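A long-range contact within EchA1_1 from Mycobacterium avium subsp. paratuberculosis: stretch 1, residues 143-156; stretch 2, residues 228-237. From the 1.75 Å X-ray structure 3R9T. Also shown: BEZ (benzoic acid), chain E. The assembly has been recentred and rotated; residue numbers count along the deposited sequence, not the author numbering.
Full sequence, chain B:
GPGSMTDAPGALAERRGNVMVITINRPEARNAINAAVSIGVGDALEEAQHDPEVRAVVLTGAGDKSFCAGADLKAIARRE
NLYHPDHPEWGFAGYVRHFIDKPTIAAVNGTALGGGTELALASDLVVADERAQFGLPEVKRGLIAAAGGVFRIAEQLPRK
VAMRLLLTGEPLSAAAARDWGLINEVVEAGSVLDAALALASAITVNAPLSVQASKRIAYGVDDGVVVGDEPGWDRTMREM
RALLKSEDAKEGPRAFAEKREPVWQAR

Stretch 1, residues 143-156: LIAAAGGVFRIAEQ
Stretch 2 (228-237) GDEPGWDRTM

Two roughly antiparallel helices pack through an aromatic centre built on Phe 151 and Trp 233, flanked by a salt bridge and waters. The 149-156 and 230-237 axes approach to 9.5 Å with N-to-C directions 139° apart; a loop precedes the first, with Gly 148 as its N-cap. CA atoms pair as Ala 146-Thr 236 (6.1 Å), Gly 148-Trp 233 (7.1 Å) and Phe 151-Gly 232 (5.9 Å). Phe 151 (chi1 p, chi2 -96°) points toward the second helix and lays a ring face on Gly 232, whose CA lies 3.8 Å from the ring centroid; a CB there would clash with Phe 151 CG. The edge of Phe 151 meets the face of Trp 233 (chi1 m, chi2 121°), planes at 85°, Phe 151 CZ to Trp 233 CE2 3.7 Å. The indole reaches the loop, Trp 233 CZ3 lying 3.4 Å from Gly 148 N. At phi/psi 96/-14, the Gly 148 backbone itself calls for glycine. Arg 152 (m, t, t) extends so that NH2 donates to Asp 229 OD2 at 2.9 Å, a nearly straight hydrogen bond within a salt bridge; water 2 links Arg 152 NE (2.8 Å) to Asp 229 OD1 (2.9 Å). Thr 236 (m) bonds OG1 to Gly 232 O (2.8 Å); water 1 donates to Thr 236 OG1 (3.0 Å) and Ala 145 O (2.8 Å).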

# COMPACT_ATOMS: atom_id res chain seq x y z
N LEU B 143 -8.68 -21.28 -13.45
CA LEU B 143 -8.69 -19.95 -14.03
C LEU B 143 -8.01 -18.98 -13.07
O LEU B 143 -7.28 -19.40 -12.18
CB LEU B 143 -10.14 -19.50 -14.24
N ILE B 144 -8.25 -17.68 -13.24
CA ILE B 144 -7.70 -16.66 -12.33
C ILE B 144 -8.71 -15.54 -12.19
O ILE B 144 -9.69 -15.50 -12.92
CB ILE B 144 -6.35 -16.05 -12.82
CG1 ILE B 144 -6.47 -15.43 -14.23
CG2 ILE B 144 -5.17 -17.08 -12.70
CD1 ILE B 144 -5.22 -14.68 -14.67
N ALA B 145 -8.47 -14.66 -11.22
CA ALA B 145 -9.28 -13.46 -11.02
C ALA B 145 -8.94 -12.47 -12.12
O ALA B 145 -8.15 -11.53 -11.93
CB ALA B 145 -9.02 -12.85 -9.62
N ALA B 146 -9.56 -12.70 -13.29
CA ALA B 146 -9.25 -11.98 -14.52
C ALA B 146 -9.91 -10.61 -14.59
O ALA B 146 -9.52 -9.80 -15.42
CB ALA B 146 -9.67 -12.83 -15.75
N ALA B 147 -10.89 -10.36 -13.72
CA ALA B 147 -11.60 -9.08 -13.67
C ALA B 147 -10.94 -8.06 -12.72
O ALA B 147 -11.63 -7.28 -12.05
CB ALA B 147 -13.08 -9.32 -13.27
N GLY B 148 -9.61 -8.01 -12.75
CA GLY B 148 -8.83 -7.07 -11.94
C GLY B 148 -8.31 -7.60 -10.61
O GLY B 148 -7.46 -6.96 -9.98
N GLY B 149 -8.81 -8.74 -10.15
CA GLY B 149 -8.51 -9.16 -8.78
C GLY B 149 -7.03 -9.49 -8.58
O GLY B 149 -6.45 -9.20 -7.54
N VAL B 150 -6.42 -10.10 -9.57
CA VAL B 150 -5.03 -10.56 -9.42
C VAL B 150 -4.05 -9.40 -9.16
O VAL B 150 -3.12 -9.56 -8.37
CB VAL B 150 -4.51 -11.39 -10.62
CG1 VAL B 150 -3.06 -11.83 -10.38
CG2 VAL B 150 -5.39 -12.61 -10.85
N PHE B 151 -4.26 -8.26 -9.81
CA PHE B 151 -3.39 -7.13 -9.55
C PHE B 151 -3.94 -6.05 -8.62
O PHE B 151 -3.16 -5.23 -8.13
CB PHE B 151 -2.90 -6.50 -10.86
CG PHE B 151 -3.97 -5.83 -11.68
CD1 PHE B 151 -4.60 -6.50 -12.72
CD2 PHE B 151 -4.30 -4.49 -11.45
CE1 PHE B 151 -5.57 -5.87 -13.49
CE2 PHE B 151 -5.25 -3.84 -12.23
CZ PHE B 151 -5.88 -4.51 -13.24
N ARG B 152 -5.25 -6.03 -8.34
CA ARG B 152 -5.77 -5.04 -7.41
C ARG B 152 -5.75 -5.52 -5.98
O ARG B 152 -5.74 -4.68 -5.08
CB ARG B 152 -7.19 -4.60 -7.76
CG ARG B 152 -7.24 -3.79 -9.03
CD ARG B 152 -8.65 -3.49 -9.48
NE ARG B 152 -8.66 -2.46 -10.52
CZ ARG B 152 -9.67 -2.24 -11.38
NH1 ARG B 152 -10.78 -2.98 -11.35
NH2 ARG B 152 -9.58 -1.28 -12.29
N ILE B 153 -5.75 -6.83 -5.74
CA ILE B 153 -5.90 -7.32 -4.37
C ILE B 153 -4.69 -6.85 -3.52
O ILE B 153 -4.88 -6.36 -2.39
CB ILE B 153 -6.16 -8.85 -4.26
CG1 ILE B 153 -6.61 -9.21 -2.84
CG2 ILE B 153 -4.97 -9.64 -4.68
CD1 ILE B 153 -7.97 -8.70 -2.49
N ALA B 154 -3.49 -6.91 -4.09
CA ALA B 154 -2.31 -6.49 -3.34
C ALA B 154 -2.14 -4.98 -3.31
O ALA B 154 -1.29 -4.47 -2.57
CB ALA B 154 -1.04 -7.15 -3.89
N GLU B 155 -2.93 -4.28 -4.11
CA GLU B 155 -2.98 -2.82 -4.05
C GLU B 155 -3.86 -2.28 -2.91
O GLU B 155 -3.71 -1.13 -2.50
CB GLU B 155 -3.48 -2.28 -5.37
CG GLU B 155 -2.48 -2.46 -6.47
CD GLU B 155 -2.96 -2.04 -7.84
OE1 GLU B 155 -4.16 -1.76 -8.01
OE2 GLU B 155 -2.11 -2.01 -8.77
N GLN B 156 -4.77 -3.12 -2.43
CA GLN B 156 -5.77 -2.68 -1.46
C GLN B 156 -5.73 -3.37 -0.11
O GLN B 156 -6.42 -2.95 0.80
CB GLN B 156 -7.15 -2.80 -2.08
CG GLN B 156 -7.23 -2.04 -3.39
CD GLN B 156 -8.63 -1.93 -3.93
OE1 GLN B 156 -9.61 -2.05 -3.19
NE2 GLN B 156 -8.75 -1.72 -5.24
N GLY B 228 -2.36 3.57 -14.52
CA GLY B 228 -1.54 2.62 -13.79
C GLY B 228 -2.02 1.18 -13.86
O GLY B 228 -1.24 0.26 -13.61
N ASP B 229 -3.30 0.97 -14.21
CA ASP B 229 -3.85 -0.38 -14.34
C ASP B 229 -3.53 -1.08 -15.66
O ASP B 229 -3.71 -2.30 -15.79
CB ASP B 229 -5.37 -0.37 -14.18
CG ASP B 229 -5.83 -0.09 -12.78
OD1 ASP B 229 -5.00 -0.08 -11.83
OD2 ASP B 229 -7.07 0.13 -12.65
N GLU B 230 -3.07 -0.33 -16.65
CA GLU B 230 -2.92 -0.88 -18.00
C GLU B 230 -1.95 -2.07 -18.07
O GLU B 230 -2.28 -3.08 -18.69
CB GLU B 230 -2.60 0.23 -19.00
CG GLU B 230 -3.77 1.22 -19.12
CD GLU B 230 -5.06 0.52 -19.54
OE1 GLU B 230 -6.06 0.54 -18.78
OE2 GLU B 230 -5.08 -0.08 -20.63
N PRO B 231 -0.81 -1.99 -17.37
CA PRO B 231 0.08 -3.16 -17.38
C PRO B 231 -0.56 -4.38 -16.72
O PRO B 231 -0.38 -5.49 -17.21
CB PRO B 231 1.32 -2.68 -16.61
CG PRO B 231 1.30 -1.20 -16.80
CD PRO B 231 -0.16 -0.83 -16.74
N GLY B 232 -1.29 -4.17 -15.64
CA GLY B 232 -2.04 -5.24 -14.98
C GLY B 232 -3.05 -5.90 -15.89
O GLY B 232 -3.13 -7.12 -15.94
N TRP B 233 -3.83 -5.08 -16.61
CA TRP B 233 -4.79 -5.62 -17.57
C TRP B 233 -4.09 -6.40 -18.67
O TRP B 233 -4.53 -7.49 -19.05
CB TRP B 233 -5.65 -4.53 -18.18
CG TRP B 233 -6.67 -3.96 -17.22
CD1 TRP B 233 -6.78 -2.65 -16.84
CD2 TRP B 233 -7.73 -4.67 -16.53
NE1 TRP B 233 -7.82 -2.50 -15.96
CE2 TRP B 233 -8.42 -3.71 -15.76
CE3 TRP B 233 -8.15 -6.00 -16.49
CZ2 TRP B 233 -9.51 -4.04 -14.95
CZ3 TRP B 233 -9.24 -6.33 -15.67
CH2 TRP B 233 -9.90 -5.36 -14.91
N ASP B 234 -3.03 -5.82 -19.22
CA ASP B 234 -2.26 -6.46 -20.27
C ASP B 234 -1.70 -7.82 -19.82
O ASP B 234 -1.84 -8.81 -20.56
CB ASP B 234 -1.12 -5.55 -20.71
CG ASP B 234 -1.59 -4.33 -21.48
OD1 ASP B 234 -2.79 -4.24 -21.82
OD2 ASP B 234 -0.74 -3.45 -21.73
N ARG B 235 -1.11 -7.87 -18.62
CA ARG B 235 -0.57 -9.14 -18.07
C ARG B 235 -1.66 -10.15 -17.81
O ARG B 235 -1.49 -11.32 -18.08
CB ARG B 235 0.26 -8.92 -16.81
CG ARG B 235 1.56 -8.24 -17.09
CD ARG B 235 2.40 -8.09 -15.86
NE ARG B 235 3.53 -7.22 -16.16
CZ ARG B 235 3.69 -5.98 -15.69
NH1 ARG B 235 2.84 -5.46 -14.82
NH2 ARG B 235 4.75 -5.27 -16.08
N THR B 236 -2.79 -9.69 -17.28
CA THR B 236 -3.93 -10.57 -17.04
C THR B 236 -4.46 -11.20 -18.33
O THR B 236 -4.68 -12.41 -18.40
CB THR B 236 -5.07 -9.81 -16.33
OG1 THR B 236 -4.59 -9.32 -15.06
CG2 THR B 236 -6.31 -10.72 -16.14
N MET B 237 -4.62 -10.37 -19.36
CA MET B 237 -5.12 -10.83 -20.66
C MET B 237 -4.16 -11.87 -21.27
O MET B 237 -4.58 -12.91 -21.76
CB MET B 237 -5.34 -9.63 -21.60
CG MET B 237 -6.63 -8.88 -21.31
SD MET B 237 -6.76 -7.21 -22.02
CE MET B 237 -8.41 -6.76 -21.46
C BEZ E . -13.08 -13.87 -12.70
O1 BEZ E . -12.64 -12.72 -12.56
O2 BEZ E . -13.35 -14.56 -11.70
C1 BEZ E . -13.31 -14.38 -14.09
C2 BEZ E . -13.44 -13.46 -15.12
C3 BEZ E . -13.66 -13.90 -16.42
C4 BEZ E . -13.74 -15.27 -16.67
C5 BEZ E . -13.61 -16.19 -15.64
C6 BEZ E . -13.40 -15.74 -14.34
O HOH W 1 -6.74 -9.37 -12.96
O HOH W 2 -6.93 -0.43 -9.76
O HOH W 3 -2.79 -1.11 -11.06